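Proximal thread matrix protein 1 (Mytilus galloprovincialis, PDB 4CN9) probably binds collagen in the matrix of the mussel byssus through two von Willebrand factor type A domains, and carries bound zinc ions. Local coordinates at residues S383-R387 / N409-S413; I198-Q204 / Y220-S226. All coordinates share one frame; numbering follows the deposited sequence.

Contact 1 of 2, residues S383-R387 / N409-S413; sequences SSLLR and NIASS
Arg387 reaches along its own helix and brings its guanidinium to the C-terminal end of helix 404-410, where backbone carbonyls emerge. NH1 binds Ile410 O at 3.2 Å, and a weaker bond runs from the same nitrogen to Asn409 O at 3.3 Å. Ile410 O lies close to the guanidinium plane, yet NH1 approaches it from above the carbonyl plane, 63° out of it. At the other end of the group, NH2 gives a hydrogen bond to a water that lies 3.0 Å from Asn409 O and can donate to it. A bend at chi3 (-47°) turns the group back over the helix, so that one face rests near Ser383 O and Ser384 CA. Arginine suits this place because its several N-H groups can meet the carbonyls of a helix end, whose partial negative charge probably favours a cation. CD also packs on Ser412 OG at 3.5 Å. One turn earlier, small Ser383 lets the helices come close, its CB 3.8 Å from Ile410 CB. Its hydroxyl turns back to its own helix, chiefly to Pro379 O, with Glu380 O as an alternative, while Ser412 OG bonds to Ile393 N. In this von Willebrand factor type A domain, strand 391-398 thus touches both segments, and helix 338-349 packs against Leu386 and Ile410.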
loop_
_atom_site.group_PDB
_atom_site.type_symbol
_atom_site.label_atom_id
_atom_site.label_comp_id
_atom_site.label_asym_id
_atom_site.label_seq_id
_atom_site.Cartn_x
_atom_site.Cartn_y
_atom_site.Cartn_z
ATOM N N SER A 383 -3.504 13.476 -5.658
ATOM C CA SER A 383 -3.188 12.353 -4.789
ATOM C C SER A 383 -1.878 11.706 -5.235
ATOM O O SER A 383 -1.088 11.292 -4.411
ATOM C CB SER A 383 -4.309 11.312 -4.795
ATOM O OG SER A 383 -4.624 10.937 -6.128
ATOM N N SER A 384 -1.649 11.618 -6.543
ATOM C CA SER A 384 -0.394 11.058 -7.040
ATOM C C SER A 384 0.813 11.829 -6.494
ATOM O O SER A 384 1.777 11.231 -6.009
ATOM C CB SER A 384 -0.378 11.051 -8.567
ATOM O OG SER A 384 0.879 10.607 -9.040
ATOM N N LEU A 385 0.737 13.156 -6.563
ATOM C CA LEU A 385 1.779 14.033 -6.059
ATOM C C LEU A 385 1.974 13.864 -4.559
ATOM O O LEU A 385 3.104 13.780 -4.088
ATOM C CB LEU A 385 1.461 15.495 -6.392
ATOM C CG LEU A 385 1.513 15.880 -7.874
ATOM C CD1 LEU A 385 1.366 17.392 -8.070
ATOM C CD2 LEU A 385 2.803 15.391 -8.505
ATOM N N LEU A 386 0.878 13.804 -3.801
ATOM C CA LEU A 386 0.979 13.514 -2.369
ATOM C C LEU A 386 1.628 12.149 -2.098
ATOM O O LEU A 386 2.517 12.055 -1.255
ATOM C CB LEU A 386 -0.392 13.575 -1.687
ATOM C CG LEU A 386 -0.990 14.956 -1.446
ATOM C CD1 LEU A 386 -2.482 14.859 -1.254
ATOM C CD2 LEU A 386 -0.343 15.621 -0.255
ATOM N N ARG A 387 1.198 11.097 -2.793
ATOM C CA ARG A 387 1.746 9.760 -2.517
ATOM C C ARG A 387 3.225 9.645 -2.876
ATOM O O ARG A 387 3.980 8.957 -2.183
ATOM C CB ARG A 387 0.926 8.646 -3.187
ATOM C CG ARG A 387 -0.524 8.592 -2.688
ATOM C CD ARG A 387 -1.327 7.415 -3.293
ATOM N NE ARG A 387 -1.161 7.311 -4.743
ATOM C CZ ARG A 387 -2.022 7.761 -5.636
ATOM N NH1 ARG A 387 -3.148 8.349 -5.247
ATOM N NH2 ARG A 387 -1.748 7.643 -6.926
ATOM N N ASN A 409 -9.235 6.144 -6.751
ATOM C CA ASN A 409 -8.158 6.914 -7.365
ATOM C C ASN A 409 -7.254 7.620 -6.363
ATOM O O ASN A 409 -6.046 7.705 -6.572
ATOM C CB ASN A 409 -8.694 7.963 -8.336
ATOM C CG ASN A 409 -9.301 7.349 -9.583
ATOM O OD1 ASN A 409 -9.145 6.155 -9.845
ATOM N ND2 ASN A 409 -9.988 8.171 -10.363
ATOM N N ILE A 410 -7.824 8.164 -5.295
ATOM C CA ILE A 410 -7.018 8.971 -4.396
ATOM C C ILE A 410 -6.325 8.164 -3.315
ATOM O O ILE A 410 -5.283 8.572 -2.850
ATOM C CB ILE A 410 -7.799 10.134 -3.734
ATOM C CG1 ILE A 410 -8.757 9.629 -2.680
ATOM C CG2 ILE A 410 -8.531 10.980 -4.780
ATOM C CD1 ILE A 410 -9.298 10.745 -1.793
ATOM N N ALA A 411 -6.910 7.054 -2.890
ATOM C CA ALA A 411 -6.339 6.279 -1.791
ATOM C C ALA A 411 -5.034 5.608 -2.193
ATOM O O ALA A 411 -4.787 5.367 -3.377
ATOM C CB ALA A 411 -7.319 5.245 -1.298
ATOM N N SER A 412 -4.219 5.287 -1.193
ATOM C CA SER A 412 -2.933 4.629 -1.409
ATOM C C SER A 412 -3.142 3.158 -1.765
ATOM O O SER A 412 -2.240 2.485 -2.291
ATOM C CB SER A 412 -2.043 4.760 -0.163
ATOM O OG SER A 412 -1.501 6.068 -0.026
ATOM N N SER A 413 -4.338 2.669 -1.460
ATOM C CA SER A 413 -4.725 1.319 -1.765
ATOM C C SER A 413 -6.234 1.200 -1.668
ATOM O O SER A 413 -6.867 1.896 -0.877
ATOM C CB SER A 413 -4.057 0.352 -0.775
ATOM O OG SER A 413 -4.557 -0.951 -0.964
HETATM O O HOH W 1 -3.796 8.948 -8.170
#

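Contact 2 of 2, residues I198-Q204 / Y220-S226; sequences IAIGIGQ and YVLTTNS
Ile198 meets Tyr220 where the pair of strands begins, its CG1 3.9 Å from ring atom CD2, while the methyl CG2 lies near Tyr220 O. Ala199 then starts the parallel ladder: its N-H bonds to Tyr220 O, and its carbonyl receives Leu222 N at 2.8 Å. Its small methyl lies on the same face as Val221 and, with it, against Leu211 of helix 208-214. Ile200 points to the other face beside Leu222, CG1 to CB 4.4 Å; these large apolar side chains suit a face packed beneath a helix. Gly201 continues the ladder, N to Leu222 O at 2.8 Å and O to Thr224 N at 3.0 Å. Lacking a side chain, it adds no bulk next to Thr223. Ile202 lies side by side with Thr224, CG1 to CG2 3.8 Å; the threonine's chi1 of 180° places that methyl between N and the carbonyl carbon, turned to the isoleucine. Gly203, at a positive phi of 82° that glycine adopts easily, gives the last bond, N to Thr224 O at 3.0 Å. Strand 221-224 forms the edge of the six-stranded sheet, and strand 195-202 is joined on its other side to strand 166-173. Helix 208-214, the connection of this beta-alpha-beta crossover, packs on the Ala199 face; helix 234-241 packs on the Ile200 face.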
loop_
_atom_site.group_PDB
_atom_site.type_symbol
_atom_site.label_atom_id
_atom_site.label_comp_id
_atom_site.label_asym_id
_atom_site.label_seq_id
_atom_site.Cartn_x
_atom_site.Cartn_y
_atom_site.Cartn_z
ATOM N N ILE A 198 4.903 -6.893 -3.293
ATOM C CA ILE A 198 5.481 -6.032 -4.320
ATOM C C ILE A 198 5.148 -6.677 -5.655
ATOM O O ILE A 198 5.253 -7.903 -5.806
ATOM C CB ILE A 198 7.018 -5.900 -4.143
ATOM C CG1 ILE A 198 7.328 -5.152 -2.846
ATOM C CG2 ILE A 198 7.652 -5.183 -5.334
ATOM C CD1 ILE A 198 8.672 -5.512 -2.202
ATOM N N ALA A 199 4.712 -5.866 -6.612
ATOM C CA ALA A 199 4.340 -6.361 -7.928
ATOM C C ALA A 199 5.175 -5.683 -9.025
ATOM O O ALA A 199 5.251 -4.457 -9.091
ATOM C CB ALA A 199 2.859 -6.107 -8.179
ATOM N N ILE A 200 5.799 -6.497 -9.866
ATOM C CA ILE A 200 6.550 -6.030 -11.025
ATOM C C ILE A 200 5.874 -6.465 -12.318
ATOM O O ILE A 200 5.652 -7.669 -12.570
ATOM C CB ILE A 200 7.985 -6.571 -11.031
ATOM C CG1 ILE A 200 8.715 -6.177 -9.750
ATOM C CG2 ILE A 200 8.733 -6.054 -12.275
ATOM C CD1 ILE A 200 9.942 -6.991 -9.444
ATOM N N GLY A 201 5.553 -5.475 -13.140
ATOM C CA GLY A 201 4.928 -5.686 -14.426
ATOM C C GLY A 201 5.917 -5.435 -15.551
ATOM O O GLY A 201 6.608 -4.422 -15.573
ATOM N N ILE A 202 5.989 -6.380 -16.475
ATOM C CA ILE A 202 6.908 -6.292 -17.602
ATOM C C ILE A 202 6.163 -6.302 -18.933
ATOM O O ILE A 202 5.310 -7.156 -19.171
ATOM C CB ILE A 202 7.910 -7.443 -17.567
ATOM C CG1 ILE A 202 8.653 -7.429 -16.237
ATOM C CG2 ILE A 202 8.913 -7.304 -18.711
ATOM C CD1 ILE A 202 8.729 -8.754 -15.552
ATOM N N GLY A 203 6.490 -5.344 -19.803
ATOM C CA GLY A 203 5.931 -5.290 -21.144
ATOM C C GLY A 203 4.554 -4.666 -21.223
ATOM O O GLY A 203 4.164 -3.902 -20.352
ATOM N N GLN A 204 3.803 -4.996 -22.269
ATOM C CA GLN A 204 2.519 -4.348 -22.515
ATOM C C GLN A 204 1.297 -5.188 -22.132
ATOM O O GLN A 204 0.165 -4.732 -22.284
ATOM C CB GLN A 204 2.423 -3.948 -23.989
ATOM C CG GLN A 204 3.466 -2.925 -24.423
ATOM C CD GLN A 204 3.367 -1.624 -23.643
ATOM O OE1 GLN A 204 2.336 -0.944 -23.674
ATOM N NE2 GLN A 204 4.438 -1.274 -22.932
ATOM N N TYR A 220 3.917 0.242 -4.478
ATOM C CA TYR A 220 4.639 -1.029 -4.446
ATOM C C TYR A 220 4.529 -1.769 -5.785
ATOM O O TYR A 220 4.893 -2.955 -5.888
ATOM C CB TYR A 220 4.094 -1.914 -3.325
ATOM C CG TYR A 220 4.497 -1.482 -1.937
ATOM C CD1 TYR A 220 4.157 -0.220 -1.449
ATOM C CD2 TYR A 220 5.192 -2.340 -1.102
ATOM C CE1 TYR A 220 4.519 0.172 -0.178
ATOM C CE2 TYR A 220 5.566 -1.953 0.183
ATOM C CZ TYR A 220 5.215 -0.706 0.641
ATOM O OH TYR A 220 5.572 -0.327 1.917
ATOM N N VAL A 221 4.003 -1.090 -6.801
ATOM C CA VAL A 221 3.956 -1.623 -8.158
ATOM C C VAL A 221 5.056 -0.976 -8.985
ATOM O O VAL A 221 5.141 0.250 -9.062
ATOM C CB VAL A 221 2.623 -1.336 -8.850
ATOM C CG1 VAL A 221 2.665 -1.847 -10.305
ATOM C CG2 VAL A 221 1.464 -1.969 -8.083
ATOM N N LEU A 222 5.909 -1.801 -9.581
ATOM C CA LEU A 222 6.979 -1.318 -10.446
ATOM C C LEU A 222 6.766 -1.856 -11.858
ATOM O O LEU A 222 6.318 -2.988 -12.039
ATOM C CB LEU A 222 8.328 -1.760 -9.905
ATOM C CG LEU A 222 8.615 -1.323 -8.467
ATOM C CD1 LEU A 222 9.880 -1.960 -7.994
ATOM C CD2 LEU A 222 8.692 0.184 -8.348
ATOM N N THR A 223 7.055 -1.034 -12.860
ATOM C CA THR A 223 6.832 -1.427 -14.248
ATOM C C THR A 223 8.078 -1.167 -15.089
ATOM O O THR A 223 8.868 -0.272 -14.803
ATOM C CB THR A 223 5.640 -0.675 -14.878
ATOM O OG1 THR A 223 5.929 0.726 -14.923
ATOM C CG2 THR A 223 4.369 -0.899 -14.071
ATOM N N THR A 224 8.249 -1.974 -16.124
ATOM C CA THR A 224 9.353 -1.804 -17.052
ATOM C C THR A 224 8.902 -2.313 -18.417
ATOM O O THR A 224 7.975 -3.135 -18.514
ATOM C CB THR A 224 10.614 -2.536 -16.563
ATOM O OG1 THR A 224 11.675 -2.345 -17.499
ATOM C CG2 THR A 224 10.355 -4.024 -16.408
ATOM N N ASN A 225 9.542 -1.820 -19.469
ATOM C CA ASN A 225 9.099 -2.110 -20.827
ATOM C C ASN A 225 9.625 -3.425 -21.381
ATOM O O ASN A 225 9.041 -3.995 -22.291
ATOM C CB ASN A 225 9.490 -0.962 -21.766
ATOM C CG ASN A 225 8.497 0.183 -21.725
ATOM O OD1 ASN A 225 8.873 1.345 -21.552
ATOM N ND2 ASN A 225 7.216 -0.142 -21.878
ATOM N N SER A 226 10.718 -3.911 -20.822
ATOM C CA SER A 226 11.354 -5.106 -21.335
ATOM C C SER A 226 12.073 -5.846 -20.227
ATOM O O SER A 226 12.445 -5.264 -19.202
ATOM C CB SER A 226 12.360 -4.736 -22.423
ATOM O OG SER A 226 13.280 -3.783 -21.921
#

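How the contacts relate
The two contacts belong to different von Willebrand factor type A domains of one chain, contact 2 to the first and contact 1 to the second, and come in that order along the sequence. Their centres are 19 Å apart and their nearest atoms about 7 Å, without touching. Each domain has its own six-stranded mixed sheet of the same strand order. Contact 2 joins two neighbouring strands at the edge of one sheet; contact 1 joins helix 379-388 to the C-terminal end of helix 404-410 and the turn after it. Lys218, just before contact 2's second segment, bonds to Ala411 O of contact 1, so the domains meet here. Of the two, contact 2 lies nearer the zinc site containing Asp174, the side chain of Ile202 about 5 Å from that of Asp174.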